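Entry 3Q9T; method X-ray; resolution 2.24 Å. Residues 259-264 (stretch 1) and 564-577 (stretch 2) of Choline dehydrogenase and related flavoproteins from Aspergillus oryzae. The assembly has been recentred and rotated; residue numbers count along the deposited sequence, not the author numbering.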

# COMPACT_ATOMS: atom_id res chain seq x y z
N ASP A 259 -0.69 31.85 -31.22
CA ASP A 259 -1.50 32.81 -31.95
C ASP A 259 -2.84 32.25 -32.40
O ASP A 259 -3.79 32.99 -32.59
N ARG A 260 -2.92 30.93 -32.53
CA ARG A 260 -4.20 30.31 -32.85
C ARG A 260 -4.75 29.56 -31.65
O ARG A 260 -5.78 29.93 -31.11
N GLU A 261 -4.07 28.50 -31.24
CA GLU A 261 -4.62 27.64 -30.20
C GLU A 261 -3.57 26.91 -29.40
O GLU A 261 -2.50 26.57 -29.90
N VAL A 262 -3.89 26.67 -28.14
CA VAL A 262 -3.10 25.79 -27.31
C VAL A 262 -3.80 24.44 -27.19
O VAL A 262 -5.01 24.36 -26.93
N ILE A 263 -3.04 23.37 -27.41
CA ILE A 263 -3.56 22.03 -27.20
C ILE A 263 -2.85 21.36 -26.02
O ILE A 263 -1.63 21.15 -26.03
N LEU A 264 -3.62 21.04 -24.99
CA LEU A 264 -3.10 20.41 -23.79
C LEU A 264 -3.12 18.89 -23.96
O LEU A 264 -4.18 18.29 -24.11
N LYS A 564 -8.37 13.07 -34.81
CA LYS A 564 -9.62 13.81 -34.92
C LYS A 564 -9.42 15.24 -34.46
O LYS A 564 -9.85 16.18 -35.12
N CYS A 565 -8.74 15.42 -33.33
CA CYS A 565 -8.49 16.76 -32.83
C CYS A 565 -7.86 17.65 -33.90
O CYS A 565 -8.31 18.77 -34.12
N ALA A 566 -6.81 17.15 -34.53
CA ALA A 566 -6.11 17.89 -35.59
C ALA A 566 -7.07 18.22 -36.75
O ALA A 566 -7.12 19.36 -37.22
N ASP A 567 -7.84 17.23 -37.20
CA ASP A 567 -8.84 17.47 -38.23
C ASP A 567 -9.78 18.61 -37.84
O ASP A 567 -9.98 19.53 -38.62
N MET A 568 -10.32 18.56 -36.62
CA MET A 568 -11.27 19.59 -36.16
C MET A 568 -10.63 20.99 -36.06
O MET A 568 -11.30 21.99 -36.33
N ILE A 569 -9.36 21.05 -35.68
CA ILE A 569 -8.64 22.33 -35.64
C ILE A 569 -8.45 22.87 -37.06
O ILE A 569 -8.64 24.06 -37.31
N LYS A 570 -8.09 22.00 -37.99
CA LYS A 570 -7.88 22.42 -39.38
C LYS A 570 -9.17 22.95 -39.99
O LYS A 570 -9.14 23.91 -40.75
N ALA A 571 -10.29 22.31 -39.65
CA ALA A 571 -11.57 22.73 -40.20
C ALA A 571 -11.92 24.13 -39.71
O ALA A 571 -12.59 24.90 -40.40
N GLU A 572 -11.45 24.45 -38.51
CA GLU A 572 -11.73 25.76 -37.94
C GLU A 572 -10.89 26.87 -38.57
O GLU A 572 -11.40 27.95 -38.82
N HIS A 573 -9.62 26.59 -38.82
CA HIS A 573 -8.73 27.62 -39.37
C HIS A 573 -8.60 27.54 -40.90
O HIS A 573 -7.54 27.19 -41.46
N LYS A 574 -9.69 27.89 -41.57
CA LYS A 574 -9.78 27.87 -43.03
C LYS A 574 -8.60 28.56 -43.69
O LYS A 574 -8.02 28.04 -44.65
N ASP A 575 -8.23 29.73 -43.18
CA ASP A 575 -7.17 30.50 -43.80
C ASP A 575 -5.83 29.75 -43.80
O ASP A 575 -4.94 30.07 -44.59
N LEU A 576 -5.69 28.76 -42.93
CA LEU A 576 -4.44 27.99 -42.87
C LEU A 576 -4.54 26.63 -43.55
O LEU A 576 -3.53 26.11 -44.01
N TYR A 577 -5.73 26.05 -43.61
CA TYR A 577 -5.88 24.70 -44.15
C TYR A 577 -6.83 24.56 -45.36
O TYR A 577 -6.79 23.54 -46.05
OXT TYR A 577 -7.63 25.43 -45.69

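The most unusual feature of this contact is a polar relay in which one imidazole, that of His573, is held at both ring nitrogens by consecutive residues of the other stretch. His573 NE2 donates to Glu261 OE2 at 2.6 Å with an N-H...acceptor angle of 158°, while His573 ND1 accepts from Arg260 NH1 at 3.2 Å and 150°. Both partners lie at the ring edge, near its plane, as lone pair and N-H geometry require; the hydrogen-bond directions put the imidazole proton on NE2 and leave ND1 free to accept. His573 is also the first residue after the helix to leave helical phi/psi (-96/70); its CA-to-CB bond points toward stretch 1, and chi1 is m (-58°).

Arg260 extends the relay to Asp575. Arg260 NH2 donates to Asp575 OD1 at 2.8 Å (163°) and Arg260 NH1 to Asp575 OD2 at 3.0 Å (173°), a two-pronged salt bridge in which each carboxylate oxygen meets a different guanidinium nitrogen. NH1 therefore serves both Asp575 and His573, and these acceptors sit at the guanidinium edge. One face is covered instead by Leu576, whose CD1 lies 3.7 Å from Arg260 CZ. The arginine reaches this site with chi1 and chi2 both m (-61° and -52°) and chi3 t; Asp575 is p at chi1 (71°), and Leu576 is m,t. Arg260 has 105 Å² covered by stretch 2, the largest share of any residue here.

Glu261 (chi1 m, chi2 t) is buried and also touches the helix: its OE2 is 3.9 Å from Ile569 CG2. Glu261 OE2 also lies 4.2 Å from Glu572 OE1, a close approach of like charges; both oxygens have hydrogen bonds elsewhere in the structure, in addition to the one OE2 receives from His573.

Farther along, the contact turns apolar. Ile263 (m at chi1, chi2 78°) places CG1 3.7 Å from Ile569 CD1, and its CG2 lies at 4.5 Å from Cys565 SG, a looser approach. Ile569 is m,t and Cys565 is t. The strand and helix axes run nearly antiparallel, at 169° and 11.7 Å at closest approach, so advancing from Glu261 to Ile263 pairs with stepping back from Ile569 to Cys565, one helical turn. Between Glu261 and Ile263, Val262 points its CA-to-CB bond away, as strand alternation expects, and makes no contact; on the helix the CA-to-CB bonds of Ala566 and Lys570 also point away, and neither residue touches stretch 1.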

# COMPACT_ATOMS: atom_id res chain seq x y z
CB ASP A 259 -0.69 33.39 -33.10
CG ASP A 259 0.47 34.21 -32.60
OD1 ASP A 259 0.32 34.80 -31.51
OD2 ASP A 259 1.52 34.24 -33.27
CB ARG A 260 -4.07 29.38 -34.04
CG ARG A 260 -3.62 30.09 -35.32
CD ARG A 260 -4.50 31.30 -35.64
NE ARG A 260 -4.02 31.98 -36.84
CZ ARG A 260 -4.60 31.89 -38.04
NH1 ARG A 260 -5.71 31.18 -38.21
NH2 ARG A 260 -4.06 32.54 -39.06
CB GLU A 261 -5.59 26.62 -30.79
CG GLU A 261 -6.83 27.22 -31.45
CD GLU A 261 -7.83 26.15 -31.83
OE1 GLU A 261 -8.14 25.30 -30.96
OE2 GLU A 261 -8.29 26.14 -32.99
CB VAL A 262 -2.86 26.40 -25.93
CG1 VAL A 262 -2.32 25.36 -24.95
CG2 VAL A 262 -1.89 27.57 -26.05
CB ILE A 263 -3.45 21.13 -28.45
CG1 ILE A 263 -4.12 21.78 -29.68
CG2 ILE A 263 -4.13 19.81 -28.18
CD1 ILE A 263 -3.30 22.85 -30.36
CB LEU A 264 -3.91 20.84 -22.58
CG LEU A 264 -3.53 20.22 -21.23
CD1 LEU A 264 -2.05 20.34 -20.95
CD2 LEU A 264 -4.36 20.86 -20.09
CB LYS A 564 -10.74 13.12 -34.14
CG LYS A 564 -12.11 13.85 -34.24
CD LYS A 564 -13.25 12.99 -33.68
CE LYS A 564 -14.60 13.68 -33.75
NZ LYS A 564 -14.85 14.30 -35.10
CB CYS A 565 -7.56 16.73 -31.61
SG CYS A 565 -7.34 18.37 -30.91
CB ALA A 566 -4.89 17.08 -36.08
CB ASP A 567 -9.64 16.20 -38.55
CG ASP A 567 -9.15 15.49 -39.81
OD1 ASP A 567 -8.05 15.84 -40.30
OD2 ASP A 567 -9.86 14.57 -40.30
CB MET A 568 -11.93 19.17 -34.85
CG MET A 568 -12.72 17.85 -34.95
SD MET A 568 -13.74 17.50 -33.50
CE MET A 568 -12.45 17.27 -32.26
CB ILE A 569 -7.29 22.21 -34.91
CG1 ILE A 569 -7.51 22.02 -33.41
CG2 ILE A 569 -6.41 23.45 -35.14
CD1 ILE A 569 -6.24 21.69 -32.66
CB LYS A 570 -7.35 21.27 -40.23
CG LYS A 570 -5.91 20.89 -39.93
CD LYS A 570 -5.39 19.85 -40.93
CE LYS A 570 -4.02 19.33 -40.52
NZ LYS A 570 -3.55 18.25 -41.43
CB ALA A 571 -12.67 21.75 -39.81
CB GLU A 572 -11.53 25.73 -36.44
CG GLU A 572 -11.65 27.10 -35.81
CD GLU A 572 -12.23 27.03 -34.43
OE1 GLU A 572 -11.98 27.96 -33.64
OE2 GLU A 572 -12.93 26.04 -34.15
CB HIS A 573 -7.37 27.58 -38.67
CG HIS A 573 -7.48 27.78 -37.19
ND1 HIS A 573 -7.38 29.02 -36.60
CD2 HIS A 573 -7.73 26.91 -36.19
CE1 HIS A 573 -7.55 28.90 -35.30
NE2 HIS A 573 -7.76 27.63 -35.02
CB LYS A 574 -11.07 28.55 -43.49
CG LYS A 574 -12.22 27.61 -43.79
CD LYS A 574 -12.57 26.75 -42.60
CE LYS A 574 -13.94 26.11 -42.79
NZ LYS A 574 -14.99 27.15 -43.04
CB ASP A 575 -7.03 31.89 -43.15
CG ASP A 575 -6.46 31.82 -41.75
OD1 ASP A 575 -5.65 32.71 -41.40
OD2 ASP A 575 -6.81 30.88 -41.01
CB LEU A 576 -3.95 27.82 -41.42
CG LEU A 576 -3.52 29.09 -40.66
CD1 LEU A 576 -2.99 28.75 -39.27
CD2 LEU A 576 -2.48 29.88 -41.44
CB TYR A 577 -6.23 23.71 -43.02
CG TYR A 577 -5.14 23.68 -41.97
CD1 TYR A 577 -5.30 24.35 -40.76
CD2 TYR A 577 -3.93 23.05 -42.23
CE1 TYR A 577 -4.29 24.35 -39.82
CE2 TYR A 577 -2.92 23.03 -41.30
CZ TYR A 577 -3.10 23.69 -40.10
OH TYR A 577 -2.09 23.68 -39.18